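Local coordinates for ABC transporter (Thermotoga maritima, PDB 1JI0), which binds ATP and probably hydrolyses it to drive branched-chain amino acid import, as the nucleotide-binding subunit of an ABC transporter, at residues A84-G89 with G151-S156; Q145-I150 with S176-V181. All blocks are in the same frame, centred on the assembly; numbering follows the deposited sequence.

Overall arrangement
Contact 1 (84-89 with 151-156) and contact 2 (145-150 with 176-181) share helix 142-154 and lie about 10 Å apart, centre to centre. In contact 1 the C-terminal end of that helix meets edge strand 83-86 of the mixed sheet; in contact 2 an earlier turn faces the next helix, 172-187. Val86 joins the two, its CG1 3.8 Å from CB of Ala149. Both contacts are partly buried and apolar, without a hydrogen bond across. Contact 1 works with small side chains close to the sheet, and the loop after its strand reaches ATP. Contact 2 lies away from the nucleotide and relies on one long selenomethionine reaching across between the two helices.

Contact 1. Residues A84-G89 with G151-S156; sequences ALVPEG and GRALMS. With ATP (adenosine-5'-triphosphate), chain B.
The CB of Ala84 faces Ala153 and Ser156 beside a small flat group, the carbonyl of Ala153. Ser156 OG lies in the plane of this carbonyl and donates to its oxygen, and Ala84 CB rests 4.3 Å from the same OG. The setting is the P-loop NTPase core of an ABC ATPase: 84-86 belongs to the edge strand of the mixed sheet, and 151-154 lies toward the C-terminal end of the helix that begins within the LSGGE signature sequence. Ala153 sends its CB toward the strand, where it sits over two residues of one sheet face, 4.3 Å from Ala84 CB and, closer, 3.7 Å from Val86 CG2. Val86 reaches this place because CG1 stands anti to the backbone N (chi1 -176°), which leaves CG2 pointing away from the carbonyl carbon. Small side chains at 84 and 153 let helix and strand approach, and Ala84 CA lies 6.1 Å from Ala153 CA. Leu161 of the neighbouring strand 160-164 also touches both Val86 and Ala153.

Beyond Val86 the chain leaves the sheet in what corresponds to the Q-loop of this family, and carries Glu88 into the ATP pocket. The carboxylate of Glu88 is modelled against the gamma-phosphate, with OE2 3.0 Å from ATP O1G, but its exact placing there is doubtful. Thr46 N and Lys45 NZ hydrogen-bond the nucleotide. At the helix end, Ala153 O is gripped twice by one residue, by Ser156 N at 3.1 Å and by Ser156 OG at 2.8 Å, the latter with a C=O...OG angle of 150°.

Contact 2. Residues Q145-I150 with S176-V181; sequences QQMLAI and SEVFEV
Met147, present as selenomethionine, reaches across between two nearly parallel helices and ends among Glu177, Val178 and Val181. The short helical segments 145-150 and 176-181 run at 13° to each other with their axes 11.5 Å apart, a spacing that short side chains alone would bridge poorly. They belong to helices 142-154 and 172-187, which are joined in sequence through strand 160-164 of the mixed sheet, within the P-loop NTPase fold.

The CB of Met147 does not aim straight at the other helix; the bends beyond it bring the end across. CG stands opposite the carbonyl carbon, beside the backbone N, and a second turn of the same sense brings SE to 4.3 Å from CG2 of Val178. The last torsion, chi3 -109°, is far from a staggered value. The methyl CE lies 4.3 Å from Glu177 O and 4.5 Å from Val181 CG2, one turn later. That oxygen is already engaged within its helix by Val181 N.

The two valines differ. Val178 is close to staggered, with CG1 anti to the backbone N. Val181, at chi1 113°, has both methyl groups near eclipsed positions, so its rotation is either strained or imperfectly fixed in the model. From the following turn of the first helix, CD1 of Ile150, at the end of an extended chain, comes only to 4.8 Å from CG1 of Val181. The CB of Gln146 points toward the partner helix, while its side chain packs on Val86.

With no hydrogen bond or ion pair across, the helices are held here by dispersion contacts at rather long range, a chemistry that sets little directional constraint on their relative position.

Contact 1. Residues A84-G89 with G151-S156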
ATOM      1  N   ALA A  84      -2.326  -0.254   7.978  1.00 27.62           N
ATOM      2  CA  ALA A  84      -3.481  -0.521   7.129  1.00 28.83           C
ATOM      3  C   ALA A  84      -3.042  -1.118   5.795  1.00 30.48           C
ATOM      4  O   ALA A  84      -2.063  -0.663   5.195  1.00 31.82           O
ATOM      5  CB  ALA A  84      -4.255   0.764   6.882  1.00 28.80           C
ATOM      6  N   LEU A  85      -3.762  -2.135   5.335  1.00 29.86           N
ATOM      7  CA  LEU A  85      -3.447  -2.778   4.069  1.00 31.11           C
ATOM      8  C   LEU A  85      -4.641  -2.801   3.123  1.00 32.25           C
ATOM      9  O   LEU A  85      -5.725  -3.246   3.494  1.00 33.68           O
ATOM     10  CB  LEU A  85      -2.971  -4.213   4.306  1.00 30.98           C
ATOM     11  CG  LEU A  85      -2.901  -5.146   3.090  1.00 32.81           C
ATOM     12  CD1 LEU A  85      -1.946  -4.584   2.040  1.00 31.72           C
ATOM     13  CD2 LEU A  85      -2.446  -6.524   3.531  1.00 32.18           C
ATOM     14  N   VAL A  86      -4.443  -2.286   1.912  1.00 31.61           N
ATOM     15  CA  VAL A  86      -5.476  -2.299   0.878  1.00 30.43           C
ATOM     16  C   VAL A  86      -4.937  -3.347  -0.092  1.00 31.07           C
ATOM     17  O   VAL A  86      -4.140  -3.038  -0.981  1.00 30.43           O
ATOM     18  CB  VAL A  86      -5.603  -0.942   0.150  1.00 29.60           C
ATOM     19  CG1 VAL A  86      -6.752  -1.001  -0.848  1.00 29.47           C
ATOM     20  CG2 VAL A  86      -5.859   0.176   1.152  1.00 30.19           C
ATOM     21  N   PRO A  87      -5.363  -4.608   0.082  1.00 32.54           N
ATOM     22  CA  PRO A  87      -4.958  -5.761  -0.729  1.00 34.88           C
ATOM     23  C   PRO A  87      -5.439  -5.702  -2.168  1.00 37.04           C
ATOM     24  O   PRO A  87      -6.195  -4.809  -2.538  1.00 36.72           O
ATOM     25  CB  PRO A  87      -5.578  -6.927   0.023  1.00 34.67           C
ATOM     26  CG  PRO A  87      -6.892  -6.337   0.446  1.00 32.12           C
ATOM     27  CD  PRO A  87      -6.490  -4.973   0.965  1.00 31.83           C
ATOM     28  N   GLU A  88      -4.980  -6.657  -2.972  1.00 40.11           N
ATOM     29  CA  GLU A  88      -5.391  -6.746  -4.367  1.00 43.70           C
ATOM     30  C   GLU A  88      -6.825  -7.258  -4.374  1.00 44.42           C
ATOM     31  O   GLU A  88      -7.236  -7.977  -3.463  1.00 43.92           O
ATOM     32  CB  GLU A  88      -4.510  -7.734  -5.137  1.00 45.72           C
ATOM     33  CG  GLU A  88      -3.159  -7.191  -5.561  1.00 49.40           C
ATOM     34  CD  GLU A  88      -2.348  -8.203  -6.359  1.00 51.41           C
ATOM     35  OE1 GLU A  88      -1.885  -9.204  -5.770  1.00 51.00           O
ATOM     36  OE2 GLU A  88      -2.179  -7.996  -7.583  1.00 53.57           O
ATOM     37  N   GLY A  89      -7.585  -6.883  -5.397  1.00 46.00           N
ATOM     38  CA  GLY A  89      -8.956  -7.339  -5.484  1.00 47.94           C
ATOM     39  C   GLY A  89      -9.997  -6.308  -5.106  1.00 48.81           C
ATOM     40  O   GLY A  89     -11.174  -6.640  -4.990  1.00 49.84           O
ATOM     41  N   GLY A 151     -10.389   4.646   0.524  1.00 25.27           N
ATOM     42  CA  GLY A 151     -11.029   5.584   1.436  1.00 26.27           C
ATOM     43  C   GLY A 151     -11.249   4.974   2.810  1.00 26.40           C
ATOM     44  O   GLY A 151     -11.032   5.615   3.842  1.00 26.25           O
ATOM     45  N   ARG A 152     -11.689   3.721   2.824  1.00 27.63           N
ATOM     46  CA  ARG A 152     -11.936   3.014   4.079  1.00 27.77           C
ATOM     47  C   ARG A 152     -10.673   2.968   4.930  1.00 27.93           C
ATOM     48  O   ARG A 152     -10.711   3.228   6.136  1.00 27.88           O
ATOM     49  CB  ARG A 152     -12.421   1.591   3.789  1.00 28.74           C
ATOM     50  CG  ARG A 152     -12.693   0.753   5.040  1.00 30.47           C
ATOM     51  CD  ARG A 152     -13.407  -0.534   4.667  1.00 34.05           C
ATOM     52  NE  ARG A 152     -12.607  -1.386   3.795  1.00 36.39           N
ATOM     53  CZ  ARG A 152     -13.085  -2.441   3.139  1.00 38.06           C
ATOM     54  NH1 ARG A 152     -14.368  -2.768   3.253  1.00 38.39           N
ATOM     55  NH2 ARG A 152     -12.282  -3.180   2.384  1.00 36.85           N
ATOM     56  N   ALA A 153      -9.549   2.645   4.297  1.00 27.29           N
ATOM     57  CA  ALA A 153      -8.281   2.574   5.002  1.00 27.09           C
ATOM     58  C   ALA A 153      -7.926   3.939   5.589  1.00 27.20           C
ATOM     59  O   ALA A 153      -7.431   4.037   6.713  1.00 27.18           O
ATOM     60  CB  ALA A 153      -7.180   2.099   4.046  1.00 27.16           C
ATOM     61  N   LEU A 154      -8.193   4.997   4.833  1.00 27.58           N
ATOM     62  CA  LEU A 154      -7.879   6.342   5.302  1.00 27.74           C
ATOM     63  C   LEU A 154      -8.655   6.723   6.557  1.00 28.52           C
ATOM     64  O   LEU A 154      -8.111   7.362   7.453  1.00 28.45           O
ATOM     65  CB  LEU A 154      -8.155   7.371   4.201  1.00 28.22           C
ATOM     66  CG  LEU A 154      -7.147   7.446   3.051  1.00 27.93           C
ATOM     67  CD1 LEU A 154      -7.566   8.541   2.075  1.00 28.04           C
ATOM     68  CD2 LEU A 154      -5.773   7.739   3.607  1.00 27.52           C
HETATM   69  N   MSE A 155      -9.925   6.329   6.626  1.00 29.37           N
HETATM   70  CA  MSE A 155     -10.748   6.655   7.788  1.00 31.02           C
HETATM   71  C   MSE A 155     -10.197   6.103   9.103  1.00 31.03           C
HETATM   72  O   MSE A 155     -10.646   6.491  10.176  1.00 31.06           O
HETATM   73  CB  MSE A 155     -12.182   6.161   7.577  1.00 32.20           C
HETATM   74  CG  MSE A 155     -12.966   6.952   6.538  1.00 34.83           C
HETATM   75 SE   MSE A 155     -13.005   8.863   6.907  1.00 38.37          SE
HETATM   76  CE  MSE A 155     -13.388   8.818   8.796  1.00 38.13           C
ATOM     77  N   SER A 156      -9.227   5.195   9.026  1.00 31.05           N
ATOM     78  CA  SER A 156      -8.642   4.632  10.234  1.00 31.66           C
ATOM     79  C   SER A 156      -7.397   5.424  10.614  1.00 32.33           C
ATOM     80  O   SER A 156      -6.745   5.122  11.608  1.00 32.32           O
ATOM     81  CB  SER A 156      -8.269   3.161  10.026  1.00 31.79           C
ATOM     82  OG  SER A 156      -7.062   3.032   9.296  1.00 31.11           O
TER
HETATM   83  PG  ATP B 302       0.692 -10.152  -6.763  1.00 70.00           P
HETATM   84  O1G ATP B 302      -0.096 -10.072  -8.006  1.00 69.47           O
HETATM   85  O2G ATP B 302       1.101  -8.847  -6.200  1.00 68.09           O
HETATM   86  O3G ATP B 302       0.153 -11.166  -5.788  1.00 68.82           O
HETATM   87  PB  ATP B 302       3.524 -10.894  -6.462  1.00 66.57           P
HETATM   88  O1B ATP B 302       4.654 -10.752  -7.434  1.00 65.92           O
HETATM   89  O2B ATP B 302       3.491 -10.017  -5.306  1.00 68.44           O
HETATM   90  O3B ATP B 302       2.116 -10.729  -7.269  1.00 68.92           O
HETATM   91  PA  ATP B 302       3.437 -13.280  -4.752  1.00 70.53           P
HETATM   92  O1A ATP B 302       2.146 -13.097  -4.073  1.00 69.94           O
HETATM   93  O2A ATP B 302       4.675 -13.150  -3.940  1.00 70.86           O
HETATM   94  O3A ATP B 302       3.476 -12.392  -6.082  1.00 69.18           O
HETATM   95  O5' ATP B 302       3.413 -14.685  -5.436  1.00 71.84           O
HETATM   96  C5' ATP B 302       4.520 -15.146  -6.217  1.00 72.64           C
HETATM   97  C4' ATP B 302       5.295 -16.203  -5.517  1.00 73.23           C
HETATM   98  O4' ATP B 302       4.424 -17.364  -5.394  1.00 73.93           O
HETATM   99  C3' ATP B 302       6.475 -16.681  -6.325  1.00 73.75           C
HETATM  100  O3' ATP B 302       7.646 -16.725  -5.487  1.00 74.16           O
HETATM  101  C2' ATP B 302       6.048 -18.033  -6.821  1.00 73.73           C
HETATM  102  O2' ATP B 302       7.120 -18.946  -7.026  1.00 73.27           O
HETATM  103  C1' ATP B 302       5.202 -18.537  -5.640  1.00 74.09           C
HETATM  104  N9  ATP B 302       4.277 -19.702  -5.913  1.00 75.11           N
HETATM  105  C8  ATP B 302       3.004 -19.908  -5.420  1.00 75.40           C
HETATM  106  N7  ATP B 302       2.424 -21.010  -5.808  1.00 75.54           N
HETATM  107  C5  ATP B 302       3.385 -21.591  -6.623  1.00 75.59           C
HETATM  108  C6  ATP B 302       3.406 -22.811  -7.367  1.00 75.57           C
HETATM  109  N6  ATP B 302       2.368 -23.631  -7.353  1.00 75.90           N
HETATM  110  N1  ATP B 302       4.514 -23.124  -8.093  1.00 75.85           N
HETATM  111  C2  ATP B 302       5.558 -22.283  -8.095  1.00 75.93           C
HETATM  112  N3  ATP B 302       5.671 -21.106  -7.442  1.00 75.55           N
HETATM  113  C4  ATP B 302       4.524 -20.812  -6.707  1.00 75.45           C

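Contact 2. Residues Q145-I150 with S176-V181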
ATOM      1  N   GLN A 145     -14.745   1.171  -6.672  1.00 37.62           N
ATOM      2  CA  GLN A 145     -14.583   0.262  -5.545  1.00 39.60           C
ATOM      3  C   GLN A 145     -13.156   0.342  -5.012  1.00 38.77           C
ATOM      4  O   GLN A 145     -12.932   0.309  -3.799  1.00 37.27           O
ATOM      5  CB  GLN A 145     -14.902  -1.171  -5.965  1.00 40.16           C
ATOM      6  CG  GLN A 145     -16.368  -1.401  -6.288  1.00 42.94           C
ATOM      7  CD  GLN A 145     -16.684  -2.863  -6.495  1.00 45.02           C
ATOM      8  OE1 GLN A 145     -16.191  -3.485  -7.431  1.00 46.96           O
ATOM      9  NE2 GLN A 145     -17.503  -3.427  -5.613  1.00 47.10           N
ATOM     10  N   GLN A 146     -12.197   0.446  -5.932  1.00 38.69           N
ATOM     11  CA  GLN A 146     -10.790   0.547  -5.566  1.00 39.24           C
ATOM     12  C   GLN A 146     -10.618   1.818  -4.749  1.00 39.42           C
ATOM     13  O   GLN A 146      -9.936   1.823  -3.724  1.00 38.83           O
ATOM     14  CB  GLN A 146      -9.911   0.608  -6.824  1.00 39.62           C
ATOM     15  CG  GLN A 146      -8.423   0.798  -6.553  1.00 39.37           C
ATOM     16  CD  GLN A 146      -7.837  -0.303  -5.686  1.00 39.03           C
ATOM     17  OE1 GLN A 146      -7.979  -1.489  -5.987  1.00 38.89           O
ATOM     18  NE2 GLN A 146      -7.171   0.086  -4.605  1.00 38.74           N
HETATM   19  N   MSE A 147     -11.255   2.890  -5.207  1.00 39.87           N
HETATM   20  CA  MSE A 147     -11.186   4.172  -4.521  1.00 41.31           C
HETATM   21  C   MSE A 147     -11.880   4.074  -3.166  1.00 39.15           C
HETATM   22  O   MSE A 147     -11.485   4.743  -2.206  1.00 37.68           O
HETATM   23  CB  MSE A 147     -11.848   5.263  -5.369  1.00 47.71           C
HETATM   24  CG  MSE A 147     -11.233   5.427  -6.757  1.00 56.56           C
HETATM   25 SE   MSE A 147      -9.331   5.904  -6.740  1.00 70.66          SE
HETATM   26  CE  MSE A 147      -9.465   7.748  -7.349  1.00 65.85           C
ATOM     27  N   LEU A 148     -12.914   3.239  -3.093  1.00 36.34           N
ATOM     28  CA  LEU A 148     -13.652   3.050  -1.845  1.00 34.25           C
ATOM     29  C   LEU A 148     -12.770   2.307  -0.839  1.00 32.35           C
ATOM     30  O   LEU A 148     -12.704   2.679   0.332  1.00 32.77           O
ATOM     31  CB  LEU A 148     -14.946   2.264  -2.101  1.00 33.85           C
ATOM     32  CG  LEU A 148     -15.858   1.995  -0.888  1.00 32.52           C
ATOM     33  CD1 LEU A 148     -16.043   3.267  -0.103  1.00 31.62           C
ATOM     34  CD2 LEU A 148     -17.208   1.460  -1.345  1.00 32.27           C
ATOM     35  N   ALA A 149     -12.087   1.266  -1.308  1.00 31.02           N
ATOM     36  CA  ALA A 149     -11.194   0.482  -0.453  1.00 29.98           C
ATOM     37  C   ALA A 149     -10.126   1.392   0.148  1.00 28.85           C
ATOM     38  O   ALA A 149      -9.803   1.300   1.337  1.00 27.97           O
ATOM     39  CB  ALA A 149     -10.539  -0.632  -1.262  1.00 28.87           C
ATOM     40  N   ILE A 150      -9.577   2.274  -0.680  1.00 27.61           N
ATOM     41  CA  ILE A 150      -8.561   3.212  -0.219  1.00 26.74           C
ATOM     42  C   ILE A 150      -9.165   4.197   0.785  1.00 25.63           C
ATOM     43  O   ILE A 150      -8.531   4.550   1.775  1.00 25.01           O
ATOM     44  CB  ILE A 150      -7.951   4.009  -1.406  1.00 27.02           C
ATOM     45  CG1 ILE A 150      -7.169   3.065  -2.321  1.00 28.86           C
ATOM     46  CG2 ILE A 150      -7.049   5.119  -0.888  1.00 25.76           C
ATOM     47  CD1 ILE A 150      -6.665   3.724  -3.579  1.00 29.79           C
ATOM     48  N   SER A 176      -4.066   6.867 -13.789  1.00 24.84           N
ATOM     49  CA  SER A 176      -3.520   8.192 -13.536  1.00 24.80           C
ATOM     50  C   SER A 176      -4.131   8.828 -12.292  1.00 24.75           C
ATOM     51  O   SER A 176      -3.430   9.457 -11.504  1.00 23.67           O
ATOM     52  CB  SER A 176      -3.747   9.103 -14.752  1.00 26.97           C
ATOM     53  OG  SER A 176      -3.328  10.439 -14.480  1.00 29.43           O
ATOM     54  N   GLU A 177      -5.441   8.675 -12.111  1.00 24.50           N
ATOM     55  CA  GLU A 177      -6.095   9.264 -10.951  1.00 24.76           C
ATOM     56  C   GLU A 177      -5.701   8.544  -9.655  1.00 22.57           C
ATOM     57  O   GLU A 177      -5.564   9.166  -8.608  1.00 22.32           O
ATOM     58  CB  GLU A 177      -7.615   9.278 -11.163  1.00 27.94           C
ATOM     59  CG  GLU A 177      -8.008  10.114 -12.384  1.00 32.10           C
ATOM     60  CD  GLU A 177      -9.514  10.206 -12.610  1.00 35.51           C
ATOM     61  OE1 GLU A 177     -10.199   9.164 -12.514  1.00 36.59           O
ATOM     62  OE2 GLU A 177     -10.004  11.322 -12.905  1.00 35.21           O
ATOM     63  N   VAL A 178      -5.502   7.237  -9.737  1.00 22.68           N
ATOM     64  CA  VAL A 178      -5.072   6.456  -8.581  1.00 24.22           C
ATOM     65  C   VAL A 178      -3.752   7.017  -8.049  1.00 23.95           C
ATOM     66  O   VAL A 178      -3.619   7.312  -6.856  1.00 25.30           O
ATOM     67  CB  VAL A 178      -4.853   4.974  -8.967  1.00 25.17           C
ATOM     68  CG1 VAL A 178      -4.061   4.250  -7.885  1.00 26.16           C
ATOM     69  CG2 VAL A 178      -6.191   4.298  -9.185  1.00 27.34           C
ATOM     70  N   PHE A 179      -2.775   7.174  -8.943  1.00 23.35           N
ATOM     71  CA  PHE A 179      -1.466   7.680  -8.544  1.00 22.62           C
ATOM     72  C   PHE A 179      -1.482   9.115  -8.066  1.00 22.08           C
ATOM     73  O   PHE A 179      -0.697   9.495  -7.203  1.00 21.91           O
ATOM     74  CB  PHE A 179      -0.461   7.501  -9.686  1.00 23.97           C
ATOM     75  CG  PHE A 179       0.008   6.085  -9.845  1.00 23.97           C
ATOM     76  CD1 PHE A 179       0.596   5.415  -8.771  1.00 25.70           C
ATOM     77  CD2 PHE A 179      -0.156   5.412 -11.048  1.00 24.04           C
ATOM     78  CE1 PHE A 179       1.011   4.093  -8.896  1.00 25.10           C
ATOM     79  CE2 PHE A 179       0.251   4.095 -11.188  1.00 23.36           C
ATOM     80  CZ  PHE A 179       0.838   3.429 -10.107  1.00 25.58           C
ATOM     81  N   GLU A 180      -2.376   9.921  -8.621  1.00 22.95           N
ATOM     82  CA  GLU A 180      -2.479  11.309  -8.196  1.00 23.35           C
ATOM     83  C   GLU A 180      -3.054  11.361  -6.776  1.00 22.64           C
ATOM     84  O   GLU A 180      -2.616  12.153  -5.949  1.00 23.02           O
ATOM     85  CB  GLU A 180      -3.365  12.079  -9.184  1.00 26.52           C
ATOM     86  CG  GLU A 180      -4.010  13.318  -8.633  1.00 32.06           C
ATOM     87  CD  GLU A 180      -4.793  14.078  -9.699  1.00 36.41           C
ATOM     88  OE1 GLU A 180      -5.528  13.428 -10.482  1.00 37.42           O
ATOM     89  OE2 GLU A 180      -4.675  15.321  -9.745  1.00 38.02           O
ATOM     90  N   VAL A 181      -4.023  10.501  -6.486  1.00 22.91           N
ATOM     91  CA  VAL A 181      -4.622  10.470  -5.151  1.00 23.58           C
ATOM     92  C   VAL A 181      -3.591   9.977  -4.126  1.00 22.32           C
ATOM     93  O   VAL A 181      -3.528  10.465  -2.997  1.00 22.67           O
ATOM     94  CB  VAL A 181      -5.902   9.578  -5.138  1.00 23.84           C
ATOM     95  CG1 VAL A 181      -5.702   8.338  -4.288  1.00 25.87           C
ATOM     96  CG2 VAL A 181      -7.079  10.396  -4.613  1.00 27.72           C
TER